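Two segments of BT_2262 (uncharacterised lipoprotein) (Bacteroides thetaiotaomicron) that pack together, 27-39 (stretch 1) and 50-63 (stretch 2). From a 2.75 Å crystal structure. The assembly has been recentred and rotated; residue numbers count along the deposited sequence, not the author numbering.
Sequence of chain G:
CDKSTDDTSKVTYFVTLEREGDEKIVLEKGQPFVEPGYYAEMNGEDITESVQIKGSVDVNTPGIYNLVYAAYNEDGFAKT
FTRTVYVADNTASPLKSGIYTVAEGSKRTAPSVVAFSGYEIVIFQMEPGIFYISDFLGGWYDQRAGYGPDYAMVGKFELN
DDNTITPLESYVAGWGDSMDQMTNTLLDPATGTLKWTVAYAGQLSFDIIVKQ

Stretch 1, residues 27-39: LEKGQPFVEPGYY
Stretch 2 (50-63) SVQIKGSVDVNTPG

Residues 27-39 and 50-63 of BT_2262 run past one another in opposite directions, so that the start of stretch 2 meets the end of stretch 1 and its later residues reach back to Lys29 and Gly30. Both are mostly loop; stretch 1 enters a strand at Tyr38 and Tyr39, and stretch 2 has a short strand at 52-54. Together they bury 537 Å², largely through apolar side chains, with one hydrogen bond between them.

Stretch 2 begins with Ser50, whose side chain points away. Val51 (phi/psi -67/134, chi1 t) turns toward stretch 1 and packs on Tyr38, Val51 CB lying 3.5 Å from Tyr38 CE1. Tyr38 is extended (-166/161) with chi1 p and chi2 88°, which carries its ring out to stretch 2; Val51 and Ile53 both approach this ring obliquely. Along the extended strand, Gln52 points away and Ile53 (-129/119, chi1 m, chi2 t) points toward, so the alternation places Val51 and Ile53 against the same tyrosine. Ile53 CD1 sits 4.2 Å from Tyr38 CE2 and 4.0 Å from Tyr38 OH, and also approaches Glu35 OE1 at 4.4 Å. Glu35 (chi1 t, chi2 p) bends its carboxylate back to the backbone, where Gly37 N donates to Glu35 OE2 at 3.1 Å.

From Lys54 to Ser56 the chain is out of reach of stretch 1. Gly55 adopts 121/166, backbone angles at which a CB would be jammed against the preceding carbonyl oxygen. Contact resumes at Val57 (-112/111, chi1 t), which points toward Phe33. Phe33 (-100/118, chi1 t, chi2 77°) presents one ring face to Val57 CG2, while Val57 CG1 lies 4.2 Å from Phe33 CB.

Asp58 to Thr61 form a type I turn, closed by Thr61 N to Asp58 O at 3.2 Å. The Asp58 side chain (chi1 t) braces it: Thr61 OG1 donates to Asp58 OD2 at 2.9 Å, and Asn60 N makes a weak bond to Asp58 OD1 at 3.4 Å. Val59 (-69/-19, chi1 m), with the largest covered area in either stretch, serves both chemistries. Val59 CG1 packs 4.2 Å from Phe33 CB and lies 3.3 Å from Gln31 O. Its carbonyl accepts the hydrogen bond between the stretches, Gly30 N to Val59 O, at 3.0 Å and 158°, supplemented by a CA-H...O contact from Lys29 CA to Val59 O at 3.4 Å.

The donor belongs to a second turn, type II from Glu28 to Gln31 and closed by Gln31 N to Glu28 O at 2.8 Å. Lys29 (-55/123) and Gly30 (98/-16) occupy its corners, the latter at angles that favour glycine. The two turns abut with Gly30 CA 5.2 Å from Asn60 CA. Asn60 (-94/11, chi1 m) starts away, but its amide end returns, bringing Asn60 ND2 to 4.0 Å from Gly30 CA.

The Lys29 side chain, t through chi3, extends along the end of stretch 2: Lys29 CE lies 3.5 Å from Asn60 O, and Lys29 CD rests 4.2 Å from Pro62 CD. Gly63 lies beyond the contact.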

# COMPACT_ATOMS: atom_id res chain seq x y z
N LEU G 27 -8.94 -41.30 58.64
CA LEU G 27 -8.81 -42.68 59.07
C LEU G 27 -9.32 -42.82 60.49
O LEU G 27 -9.33 -41.85 61.26
CB LEU G 27 -7.36 -43.15 59.01
CG LEU G 27 -6.51 -42.94 57.76
CD1 LEU G 27 -5.07 -43.21 58.11
CD2 LEU G 27 -6.96 -43.86 56.66
N GLU G 28 -9.75 -44.02 60.85
CA GLU G 28 -10.24 -44.28 62.20
C GLU G 28 -9.09 -44.71 63.10
O GLU G 28 -8.09 -45.25 62.64
CB GLU G 28 -11.33 -45.35 62.19
CG GLU G 28 -12.53 -45.02 61.32
CD GLU G 28 -13.72 -45.91 61.61
OE1 GLU G 28 -13.86 -46.37 62.77
OE2 GLU G 28 -14.52 -46.15 60.69
N LYS G 29 -9.25 -44.45 64.39
CA LYS G 29 -8.21 -44.78 65.35
C LYS G 29 -7.86 -46.26 65.25
O LYS G 29 -8.73 -47.12 65.37
CB LYS G 29 -8.67 -44.44 66.77
CG LYS G 29 -7.64 -44.76 67.85
CD LYS G 29 -8.21 -44.49 69.24
CE LYS G 29 -7.22 -44.80 70.34
NZ LYS G 29 -7.83 -45.66 71.39
N GLY G 30 -6.59 -46.53 65.00
CA GLY G 30 -6.10 -47.88 64.84
C GLY G 30 -5.97 -48.33 63.41
O GLY G 30 -5.29 -49.33 63.15
N GLN G 31 -6.57 -47.62 62.47
CA GLN G 31 -6.50 -48.03 61.09
C GLN G 31 -5.19 -47.54 60.49
O GLN G 31 -4.88 -46.35 60.58
CB GLN G 31 -7.68 -47.47 60.31
CG GLN G 31 -8.25 -48.45 59.29
CD GLN G 31 -8.91 -49.67 59.92
OE1 GLN G 31 -8.29 -50.43 60.66
NE2 GLN G 31 -10.19 -49.86 59.62
N PRO G 32 -4.37 -48.43 59.91
CA PRO G 32 -3.05 -48.01 59.44
C PRO G 32 -3.15 -47.00 58.32
O PRO G 32 -4.11 -46.97 57.55
CB PRO G 32 -2.42 -49.32 58.95
CG PRO G 32 -3.14 -50.37 59.68
CD PRO G 32 -4.54 -49.88 59.83
N PHE G 33 -2.13 -46.15 58.23
CA PHE G 33 -2.03 -45.16 57.17
C PHE G 33 -1.08 -45.65 56.10
O PHE G 33 0.11 -45.85 56.36
CB PHE G 33 -1.55 -43.82 57.71
CG PHE G 33 -1.11 -42.88 56.62
CD1 PHE G 33 -2.04 -42.20 55.86
CD2 PHE G 33 0.23 -42.68 56.35
CE1 PHE G 33 -1.64 -41.34 54.87
CE2 PHE G 33 0.63 -41.82 55.36
CZ PHE G 33 -0.31 -41.15 54.61
N VAL G 34 -1.61 -45.83 54.89
CA VAL G 34 -0.84 -46.30 53.76
C VAL G 34 -0.55 -45.13 52.85
O VAL G 34 -1.47 -44.42 52.43
CB VAL G 34 -1.59 -47.40 52.99
CG1 VAL G 34 -0.71 -47.96 51.89
CG2 VAL G 34 -2.03 -48.49 53.94
N GLU G 35 0.72 -44.92 52.54
CA GLU G 35 1.15 -43.83 51.69
C GLU G 35 0.50 -43.92 50.32
O GLU G 35 0.78 -44.85 49.56
CB GLU G 35 2.68 -43.84 51.57
CG GLU G 35 3.24 -42.84 50.59
CD GLU G 35 2.80 -41.43 50.87
OE1 GLU G 35 2.91 -40.99 52.03
OE2 GLU G 35 2.34 -40.75 49.94
N PRO G 36 -0.38 -42.98 49.97
CA PRO G 36 -1.03 -43.04 48.65
C PRO G 36 -0.08 -42.98 47.47
O PRO G 36 -0.37 -43.56 46.42
CB PRO G 36 -1.96 -41.82 48.67
CG PRO G 36 -2.20 -41.56 50.11
CD PRO G 36 -0.91 -41.89 50.79
N GLY G 37 1.05 -42.28 47.59
CA GLY G 37 2.07 -42.26 46.57
C GLY G 37 2.33 -40.86 46.04
O GLY G 37 1.58 -39.92 46.27
N TYR G 38 3.42 -40.76 45.28
CA TYR G 38 3.83 -39.50 44.68
C TYR G 38 4.88 -39.80 43.63
O TYR G 38 5.51 -40.86 43.64
CB TYR G 38 4.38 -38.53 45.73
CG TYR G 38 5.40 -39.17 46.63
CD1 TYR G 38 6.73 -39.19 46.28
CD2 TYR G 38 5.02 -39.76 47.82
CE1 TYR G 38 7.65 -39.78 47.09
CE2 TYR G 38 5.93 -40.35 48.63
CZ TYR G 38 7.25 -40.36 48.27
OH TYR G 38 8.17 -40.95 49.09
N TYR G 39 5.07 -38.85 42.72
CA TYR G 39 6.06 -38.97 41.66
C TYR G 39 6.87 -37.69 41.54
O TYR G 39 6.30 -36.59 41.52
CB TYR G 39 5.40 -39.29 40.31
CG TYR G 39 6.36 -39.26 39.16
CD1 TYR G 39 7.23 -40.31 38.94
CD2 TYR G 39 6.41 -38.18 38.30
CE1 TYR G 39 8.12 -40.28 37.89
CE2 TYR G 39 7.29 -38.14 37.25
CZ TYR G 39 8.14 -39.20 37.05
OH TYR G 39 9.03 -39.17 36.00
N SER G 50 13.89 -39.49 46.16
CA SER G 50 14.56 -38.40 46.84
C SER G 50 13.62 -37.52 47.64
O SER G 50 14.08 -36.62 48.34
CB SER G 50 15.31 -37.52 45.84
OG SER G 50 16.41 -38.22 45.30
N VAL G 51 12.32 -37.76 47.55
CA VAL G 51 11.36 -36.89 48.22
C VAL G 51 11.52 -37.05 49.71
O VAL G 51 11.63 -38.17 50.23
CB VAL G 51 9.93 -37.23 47.77
CG1 VAL G 51 8.92 -36.39 48.53
CG2 VAL G 51 9.76 -37.04 46.27
N GLN G 52 11.56 -35.93 50.42
CA GLN G 52 11.56 -35.94 51.87
C GLN G 52 10.14 -35.69 52.36
O GLN G 52 9.36 -35.00 51.70
CB GLN G 52 12.52 -34.88 52.42
CG GLN G 52 13.97 -35.03 51.95
CD GLN G 52 14.84 -33.81 52.24
OE1 GLN G 52 14.45 -32.90 52.98
NE2 GLN G 52 16.04 -33.79 51.65
N ILE G 53 9.81 -36.27 53.51
CA ILE G 53 8.49 -36.11 54.11
C ILE G 53 8.66 -35.70 55.56
O ILE G 53 9.23 -36.45 56.36
CB ILE G 53 7.65 -37.39 54.03
CG1 ILE G 53 7.60 -37.90 52.61
CG2 ILE G 53 6.26 -37.11 54.50
CD1 ILE G 53 6.94 -39.23 52.50
N LYS G 54 8.14 -34.52 55.92
CA LYS G 54 8.17 -34.04 57.29
C LYS G 54 6.79 -34.20 57.92
O LYS G 54 5.78 -33.79 57.34
CB LYS G 54 8.63 -32.58 57.35
CG LYS G 54 10.13 -32.39 57.09
CD LYS G 54 10.52 -30.93 56.86
CE LYS G 54 12.03 -30.77 56.63
NZ LYS G 54 12.83 -31.25 57.79
N GLY G 55 6.76 -34.82 59.09
CA GLY G 55 5.53 -35.12 59.80
C GLY G 55 5.36 -36.60 60.04
O GLY G 55 6.06 -37.44 59.46
N SER G 56 4.43 -36.92 60.93
CA SER G 56 4.09 -38.31 61.20
C SER G 56 2.63 -38.42 61.56
O SER G 56 2.03 -37.48 62.09
CB SER G 56 4.93 -38.91 62.34
OG SER G 56 4.37 -40.15 62.76
N VAL G 57 2.06 -39.59 61.28
CA VAL G 57 0.65 -39.85 61.52
C VAL G 57 0.57 -40.87 62.64
O VAL G 57 0.94 -42.04 62.46
CB VAL G 57 -0.05 -40.37 60.26
CG1 VAL G 57 -1.48 -40.70 60.58
CG2 VAL G 57 0.02 -39.33 59.17
N ASP G 58 0.09 -40.44 63.80
CA ASP G 58 -0.10 -41.32 64.94
C ASP G 58 -1.52 -41.86 64.87
O ASP G 58 -2.46 -41.21 65.32
CB ASP G 58 0.15 -40.58 66.25
CG ASP G 58 0.16 -41.49 67.44
OD1 ASP G 58 0.09 -42.72 67.25
OD2 ASP G 58 0.25 -40.97 68.57
N VAL G 59 -1.68 -43.04 64.28
CA VAL G 59 -3.01 -43.57 64.08
C VAL G 59 -3.68 -43.94 65.39
O VAL G 59 -4.90 -44.06 65.45
CB VAL G 59 -2.98 -44.77 63.13
CG1 VAL G 59 -2.51 -44.34 61.76
CG2 VAL G 59 -2.07 -45.85 63.67
N ASN G 60 -2.90 -44.13 66.46
CA ASN G 60 -3.45 -44.52 67.75
C ASN G 60 -3.73 -43.33 68.66
O ASN G 60 -3.99 -43.53 69.85
CB ASN G 60 -2.49 -45.48 68.46
CG ASN G 60 -2.48 -46.86 67.82
OD1 ASN G 60 -1.50 -47.25 67.20
ND2 ASN G 60 -3.58 -47.59 67.98
N THR G 61 -3.68 -42.11 68.13
CA THR G 61 -4.01 -40.90 68.89
C THR G 61 -4.83 -39.97 68.01
O THR G 61 -4.31 -39.44 67.03
CB THR G 61 -2.74 -40.18 69.36
OG1 THR G 61 -2.05 -40.99 70.32
CG2 THR G 61 -3.11 -38.86 70.00
N PRO G 62 -6.10 -39.77 68.31
CA PRO G 62 -6.93 -38.90 67.47
C PRO G 62 -6.35 -37.50 67.37
O PRO G 62 -5.70 -37.01 68.29
CB PRO G 62 -8.28 -38.91 68.18
CG PRO G 62 -8.31 -40.21 68.89
CD PRO G 62 -6.90 -40.49 69.32
N GLY G 63 -6.59 -36.87 66.23
CA GLY G 63 -6.14 -35.51 66.01
C GLY G 63 -5.91 -35.24 64.54
O GLY G 63 -6.36 -35.99 63.67